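Local coordinates for IscA (Thermosynechococcus elongatus, PDB 1X0G), which binds a [2Fe-2S] cluster and acts as a scaffold protein in iron-sulfur cluster biosynthesis, at the interface of chains A and B and the interface of chains C and A. Sequence-based numbering; all coordinates share one arbitrary frame. Chains: chain A/B/C, IscA.

Contacts 1 and 2 belong to the same interface, between chains A and B. Their C-alpha centres are about 6 Å apart, and they share A:Val2, A:Glu3 and A:Leu4. In contact 1 this N-terminal segment pairs with the start of strand 78-84 of chain B. In contact 2 it packs on strands 55-59 and 62-66 of the same partner. Contact 3 joins chain C to chain A; its C-alpha centre is about 32 Å from that of contact 1 and about 34 Å from that of contact 2. There the loop after strand 78-84 of chain A is used. The two interfaces are consistent with a domain-swapped tetramer.

Contact 1: the interface of chains A and B. Residues chain A 2-5; chain B 77-79.
Strand 3-4 of chain A runs parallel to the start of strand 78-84 of chain B, and backbone hydrogen bonds link the two in a sheet across the interface. A:Glu3 uses both of its backbone groups. A:Glu3 N donates to B:Leu77 O at 2.7 Å, and A:Glu3 O accepts from B:Val79 N at 2.6 Å. A:Thr5 continues the ladder, with A:Thr5 N bonded to B:Val79 O at 3.0 Å. B:Val79 O also accepts a hydrogen bond from the hydroxyl OG1 of A:Thr5 at 3.2 Å, on a lone pair in the carbonyl plane. The chi1 of 60° sets OG1 between the backbone N and the carbonyl carbon of A:Thr5, close enough for both donors to grip one acceptor. A valine here would probably leave B:Val79 O with the backbone donor but without its second, hydroxyl one. The aliphatic side chains fall on one side of the paired strands. A:Leu4 lies alongside B:Val79, with A:Leu4 CD2 3.6 Å from B:Val79 CB. A:Val2 likewise lies beside B:Leu77 and points the same way. On the other side, A:Glu3 slants over B:Arg78, its carboxylate plane turned 46° from the guanidinium. Their salt bridge is long, and it is A:Glu3 OE2 that faces the guanidinium group, 3.8 Å from B:Arg78 NE.

Contact 2: the interface of chains A and B. Residues chain A 2-4, 30; chain B 58-59, 62, 64.
A:Leu4 fits against B:Ser59 and B:Ile64, on the neighbouring strands 55-59 and 62-66 of chain B. This is the tight part of the contact. The side chains of A:Leu4 and B:Ile64 reach toward each other tip to tip, with the methyl groups A:Leu4 CD1 and B:Ile64 CD1 3.4 Å apart. The CD1 methyl of A:Leu4 also touches B:Ser59 CB, at 3.7 Å. The serine adds a polar tie. B:Ser59 OG accepts a hydrogen bond from A:Leu4 N at 3.2 Å, nearly straight at 164° about the hydrogen. OG is anti to the nitrogen of its own residue (chi1 -156°), and this turns the hydroxyl toward the chain A backbone. The same serine therefore serves both the backbone and the side chain of A:Leu4. Packing is looser around this centre. A:Ile30 CD1 comes only to 4.1 Å from B:Ile64 CG2, and little of A:Ile30 is buried here. B:Gln58 and B:Trp62 are peripheral. The amide of B:Gln58 and the indole of B:Trp62 both point away from chain A, and each residue loses 5 Å² of surface or less. The contact anchors the N-terminal segment of one subunit against strands 55-59 and 62-66 of its partner, and is likely to steady the dimer.

Contact 3: the interface of chains C and A. Residues chain C 42-44, 90, 92, 105; chain A 85-86.
The short loop 85-86 of chain A, between strands 78-84 and 87-93, enters a pocket formed by strands 40-46 and 87-93 of chain C and the segment at C:Met105. A:Met86 is the inserted residue, hiding 110 Å² of its surface. Its chain folds back at chi2 and chi3, both -73°, which brings sulfur and methyl among several partners. A:Met86 SD lies 3.5 Å from C:Leu44 CG and 3.6 Å from C:Phe92 CZ. The methyl A:Met86 CE meets C:Tyr42 CB at 3.7 Å and C:Met105 CG at the same distance. The side chains of A:Met86 and C:Met105 run antiparallel past one another. Within chain C, the rings of C:Tyr42 and C:Phe92 face each other, and A:Met86 reaches the CE1 and CZ corner of the phenylalanine. A:Leu85 crosses C:Leu44 at about a right angle, with A:Leu85 CB 3.9 Å from C:Leu44 CB. A:Leu85 O lies at the edge of the C:Phe90 ring, in the ring plane, 3.3 Å from C:Phe90 CD1. C:Met105 follows C:Gly104, one of the cluster-binding residues with C:Cys101 and C:Cys103, so the pocket probably borders the cluster-binding segment.

Contact 1: the interface of chains A and B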
loop_
_atom_site.group_PDB
_atom_site.type_symbol
_atom_site.label_atom_id
_atom_site.label_comp_id
_atom_site.label_asym_id
_atom_site.label_seq_id
_atom_site.Cartn_x
_atom_site.Cartn_y
_atom_site.Cartn_z
ATOM N N VAL A 2 4.941 16.349 -7.558
ATOM C CA VAL A 2 4.538 16.251 -6.164
ATOM C C VAL A 2 3.785 17.459 -5.601
ATOM O O VAL A 2 4.205 18.572 -5.767
ATOM C CB VAL A 2 5.729 16.035 -5.234
ATOM C CG1 VAL A 2 5.245 15.332 -3.959
ATOM C CG2 VAL A 2 6.726 15.137 -5.866
ATOM N N GLU A 3 2.695 17.231 -4.889
ATOM C CA GLU A 3 2.112 18.305 -4.098
ATOM C C GLU A 3 2.326 18.167 -2.578
ATOM O O GLU A 3 2.378 17.080 -2.033
ATOM C CB GLU A 3 0.671 18.392 -4.412
ATOM C CG GLU A 3 0.308 17.299 -5.382
ATOM C CD GLU A 3 -1.190 17.312 -5.770
ATOM O OE1 GLU A 3 -1.697 18.401 -6.104
ATOM O OE2 GLU A 3 -1.860 16.240 -5.744
ATOM N N LEU A 4 2.506 19.299 -1.909
ATOM C CA LEU A 4 2.626 19.327 -0.462
ATOM C C LEU A 4 1.563 20.231 0.018
ATOM O O LEU A 4 1.594 21.356 -0.328
ATOM C CB LEU A 4 3.948 19.925 -0.074
ATOM C CG LEU A 4 5.104 19.178 -0.695
ATOM C CD1 LEU A 4 6.271 20.101 -0.746
ATOM C CD2 LEU A 4 5.439 17.949 0.149
ATOM N N THR A 5 0.589 19.737 0.749
ATOM C CA THR A 5 -0.501 20.554 1.267
ATOM C C THR A 5 0.100 21.535 2.230
ATOM O O THR A 5 1.272 21.417 2.607
ATOM C CB THR A 5 -1.294 19.719 2.121
ATOM O OG1 THR A 5 -0.420 19.253 3.182
ATOM C CG2 THR A 5 -1.839 18.516 1.323
ATOM N N LEU B 77 2.283 12.315 -6.649
ATOM C CA LEU B 77 2.352 12.144 -5.226
ATOM C C LEU B 77 1.893 13.416 -4.572
ATOM O O LEU B 77 2.310 14.513 -4.934
ATOM C CB LEU B 77 3.765 11.851 -4.817
ATOM C CG LEU B 77 4.051 11.934 -3.342
ATOM C CD1 LEU B 77 3.197 10.959 -2.637
ATOM C CD2 LEU B 77 5.528 11.698 -3.043
ATOM N N ARG B 78 0.979 13.262 -3.622
ATOM C CA ARG B 78 0.468 14.387 -2.826
ATOM C C ARG B 78 0.938 14.082 -1.394
ATOM O O ARG B 78 0.737 12.976 -0.922
ATOM C CB ARG B 78 -1.082 14.468 -2.914
ATOM C CG ARG B 78 -1.817 15.249 -1.711
ATOM C CD ARG B 78 -3.367 14.969 -1.541
ATOM N NE ARG B 78 -4.054 15.055 -2.834
ATOM C CZ ARG B 78 -4.871 14.137 -3.369
ATOM N NH1 ARG B 78 -5.157 13.017 -2.711
ATOM N NH2 ARG B 78 -5.442 14.364 -4.561
ATOM N N VAL B 79 1.563 15.020 -0.704
ATOM C CA VAL B 79 1.959 14.783 0.661
ATOM C C VAL B 79 1.163 15.663 1.651
ATOM O O VAL B 79 1.264 16.927 1.701
ATOM C CB VAL B 79 3.421 15.014 0.804
ATOM C CG1 VAL B 79 3.845 14.818 2.239
ATOM C CG2 VAL B 79 4.244 14.151 -0.231
#

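Contact 2: the interface of chains A and B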
loop_
_atom_site.group_PDB
_atom_site.type_symbol
_atom_site.label_atom_id
_atom_site.label_comp_id
_atom_site.label_asym_id
_atom_site.label_seq_id
_atom_site.Cartn_x
_atom_site.Cartn_y
_atom_site.Cartn_z
ATOM N N VAL A 2 4.941 16.349 -7.558
ATOM C CA VAL A 2 4.538 16.251 -6.164
ATOM C C VAL A 2 3.785 17.459 -5.601
ATOM O O VAL A 2 4.205 18.572 -5.767
ATOM C CB VAL A 2 5.729 16.035 -5.234
ATOM C CG1 VAL A 2 5.245 15.332 -3.959
ATOM C CG2 VAL A 2 6.726 15.137 -5.866
ATOM N N GLU A 3 2.695 17.231 -4.889
ATOM C CA GLU A 3 2.112 18.305 -4.098
ATOM C C GLU A 3 2.326 18.167 -2.578
ATOM O O GLU A 3 2.378 17.080 -2.033
ATOM C CB GLU A 3 0.671 18.392 -4.412
ATOM C CG GLU A 3 0.308 17.299 -5.382
ATOM C CD GLU A 3 -1.190 17.312 -5.770
ATOM O OE1 GLU A 3 -1.697 18.401 -6.104
ATOM O OE2 GLU A 3 -1.860 16.240 -5.744
ATOM N N LEU A 4 2.506 19.299 -1.909
ATOM C CA LEU A 4 2.626 19.327 -0.462
ATOM C C LEU A 4 1.563 20.231 0.018
ATOM O O LEU A 4 1.594 21.356 -0.328
ATOM C CB LEU A 4 3.948 19.925 -0.074
ATOM C CG LEU A 4 5.104 19.178 -0.695
ATOM C CD1 LEU A 4 6.271 20.101 -0.746
ATOM C CD2 LEU A 4 5.439 17.949 0.149
ATOM N N ILE A 30 13.072 13.758 -2.057
ATOM C CA ILE A 30 12.256 12.573 -1.969
ATOM C C ILE A 30 12.984 11.593 -2.811
ATOM O O ILE A 30 13.455 11.927 -3.876
ATOM C CB ILE A 30 10.875 12.862 -2.459
ATOM C CG1 ILE A 30 10.448 14.168 -1.782
ATOM C CG2 ILE A 30 9.954 11.742 -2.058
ATOM C CD1 ILE A 30 8.977 14.571 -1.981
ATOM N N GLN B 58 8.564 21.952 -7.413
ATOM C CA GLN B 58 8.131 22.973 -6.483
ATOM C C GLN B 58 6.693 22.818 -6.067
ATOM O O GLN B 58 5.774 22.566 -6.875
ATOM C CB GLN B 58 8.361 24.369 -7.090
ATOM C CG GLN B 58 9.711 24.973 -6.715
ATOM C CD GLN B 58 9.569 26.416 -6.236
ATOM O OE1 GLN B 58 9.891 26.753 -5.081
ATOM N NE2 GLN B 58 9.052 27.271 -7.115
ATOM N N SER B 59 6.505 22.993 -4.776
ATOM C CA SER B 59 5.180 23.109 -4.243
ATOM C C SER B 59 5.209 24.213 -3.243
ATOM O O SER B 59 5.928 24.174 -2.234
ATOM C CB SER B 59 4.678 21.815 -3.628
ATOM O OG SER B 59 3.265 21.869 -3.649
ATOM N N TRP B 62 8.453 25.672 -1.741
ATOM C CA TRP B 62 9.441 24.673 -1.314
ATOM C C TRP B 62 10.120 24.137 -2.511
ATOM O O TRP B 62 9.457 23.687 -3.445
ATOM C CB TRP B 62 8.810 23.467 -0.538
ATOM C CG TRP B 62 8.959 23.707 0.925
ATOM C CD1 TRP B 62 8.097 24.377 1.726
ATOM C CD2 TRP B 62 10.094 23.403 1.731
ATOM N NE1 TRP B 62 8.614 24.517 3.012
ATOM C CE2 TRP B 62 9.844 23.940 3.039
ATOM C CE3 TRP B 62 11.309 22.764 1.480
ATOM C CZ2 TRP B 62 10.732 23.817 4.085
ATOM C CZ3 TRP B 62 12.200 22.642 2.520
ATOM C CH2 TRP B 62 11.907 23.165 3.818
ATOM N N ILE B 64 11.844 20.992 -4.057
ATOM C CA ILE B 64 11.706 19.541 -3.915
ATOM C C ILE B 64 12.661 18.860 -4.905
ATOM O O ILE B 64 12.529 19.045 -6.145
ATOM C CB ILE B 64 10.275 19.159 -4.298
ATOM C CG1 ILE B 64 9.306 19.922 -3.376
ATOM C CG2 ILE B 64 10.095 17.635 -4.405
ATOM C CD1 ILE B 64 7.901 19.622 -3.637
#

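Contact 3: the interface of chains C and A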
loop_
_atom_site.group_PDB
_atom_site.type_symbol
_atom_site.label_atom_id
_atom_site.label_comp_id
_atom_site.label_asym_id
_atom_site.label_seq_id
_atom_site.Cartn_x
_atom_site.Cartn_y
_atom_site.Cartn_z
ATOM N N TYR C 42 6.519 -9.318 -11.308
ATOM C CA TYR C 42 7.300 -8.796 -12.453
ATOM C C TYR C 42 6.372 -8.189 -13.492
ATOM O O TYR C 42 5.240 -8.609 -13.706
ATOM C CB TYR C 42 8.261 -9.843 -13.069
ATOM C CG TYR C 42 9.097 -10.591 -12.033
ATOM C CD1 TYR C 42 8.587 -11.708 -11.398
ATOM C CD2 TYR C 42 10.380 -10.186 -11.689
ATOM C CE1 TYR C 42 9.288 -12.366 -10.438
ATOM C CE2 TYR C 42 11.124 -10.880 -10.728
ATOM C CZ TYR C 42 10.565 -11.976 -10.088
ATOM O OH TYR C 42 11.229 -12.743 -9.112
ATOM N N ASP C 43 6.820 -7.102 -14.064
ATOM C CA ASP C 43 6.057 -6.450 -15.114
ATOM C C ASP C 43 7.027 -6.446 -16.332
ATOM O O ASP C 43 8.200 -6.122 -16.199
ATOM C CB ASP C 43 5.599 -5.091 -14.617
ATOM C CG ASP C 43 4.782 -4.324 -15.641
ATOM O OD1 ASP C 43 3.921 -4.914 -16.288
ATOM O OD2 ASP C 43 4.967 -3.096 -15.813
ATOM N N LEU C 44 6.585 -6.948 -17.480
ATOM C CA LEU C 44 7.500 -7.098 -18.606
ATOM C C LEU C 44 7.002 -6.377 -19.800
ATOM O O LEU C 44 5.904 -6.638 -20.291
ATOM C CB LEU C 44 7.603 -8.548 -19.002
ATOM C CG LEU C 44 8.422 -9.589 -18.226
ATOM C CD1 LEU C 44 8.475 -10.789 -19.129
ATOM C CD2 LEU C 44 9.853 -9.255 -17.784
ATOM N N PHE C 90 6.863 -16.879 -18.850
ATOM C CA PHE C 90 8.185 -16.550 -18.371
ATOM C C PHE C 90 8.316 -17.039 -16.944
ATOM O O PHE C 90 7.327 -17.222 -16.272
ATOM C CB PHE C 90 8.450 -15.068 -18.485
ATOM C CG PHE C 90 8.463 -14.612 -19.893
ATOM C CD1 PHE C 90 7.284 -14.127 -20.510
ATOM C CD2 PHE C 90 9.627 -14.718 -20.662
ATOM C CE1 PHE C 90 7.318 -13.730 -21.931
ATOM C CE2 PHE C 90 9.660 -14.322 -22.047
ATOM C CZ PHE C 90 8.500 -13.841 -22.685
ATOM N N PHE C 92 11.185 -17.126 -13.338
ATOM C CA PHE C 92 12.041 -16.219 -12.666
ATOM C C PHE C 92 12.783 -16.808 -11.537
ATOM O O PHE C 92 12.225 -17.319 -10.624
ATOM C CB PHE C 92 11.196 -15.069 -12.150
ATOM C CG PHE C 92 10.424 -14.345 -13.245
ATOM C CD1 PHE C 92 9.121 -14.723 -13.570
ATOM C CD2 PHE C 92 11.048 -13.305 -13.999
ATOM C CE1 PHE C 92 8.408 -13.997 -14.584
ATOM C CE2 PHE C 92 10.353 -12.604 -15.044
ATOM C CZ PHE C 92 9.040 -12.939 -15.332
ATOM N N MET C 105 5.727 -15.801 -10.430
ATOM C CA MET C 105 5.715 -14.439 -10.967
ATOM C C MET C 105 5.554 -13.382 -9.871
ATOM O O MET C 105 5.696 -12.186 -10.134
ATOM C CB MET C 105 4.639 -14.298 -12.005
ATOM C CG MET C 105 4.922 -15.137 -13.226
ATOM S SD MET C 105 3.588 -14.999 -14.443
ATOM C CE MET C 105 2.102 -14.966 -13.340
ATOM N N LEU A 85 2.955 -9.785 -21.698
ATOM C CA LEU A 85 3.961 -10.782 -21.666
ATOM C C LEU A 85 3.877 -11.734 -20.486
ATOM O O LEU A 85 4.195 -12.897 -20.672
ATOM C CB LEU A 85 5.329 -10.150 -21.671
ATOM C CG LEU A 85 5.581 -9.098 -22.711
ATOM C CD1 LEU A 85 7.061 -9.136 -23.088
ATOM C CD2 LEU A 85 4.699 -9.340 -23.940
ATOM N N MET A 86 3.540 -11.260 -19.288
ATOM C CA MET A 86 3.374 -12.101 -18.101
ATOM C C MET A 86 2.033 -12.782 -18.038
ATOM O O MET A 86 1.702 -13.337 -16.988
ATOM C CB MET A 86 3.420 -11.270 -16.821
ATOM C CG MET A 86 4.603 -10.345 -16.681
ATOM S SD MET A 86 6.004 -11.355 -16.332
ATOM C CE MET A 86 5.573 -11.748 -14.647
#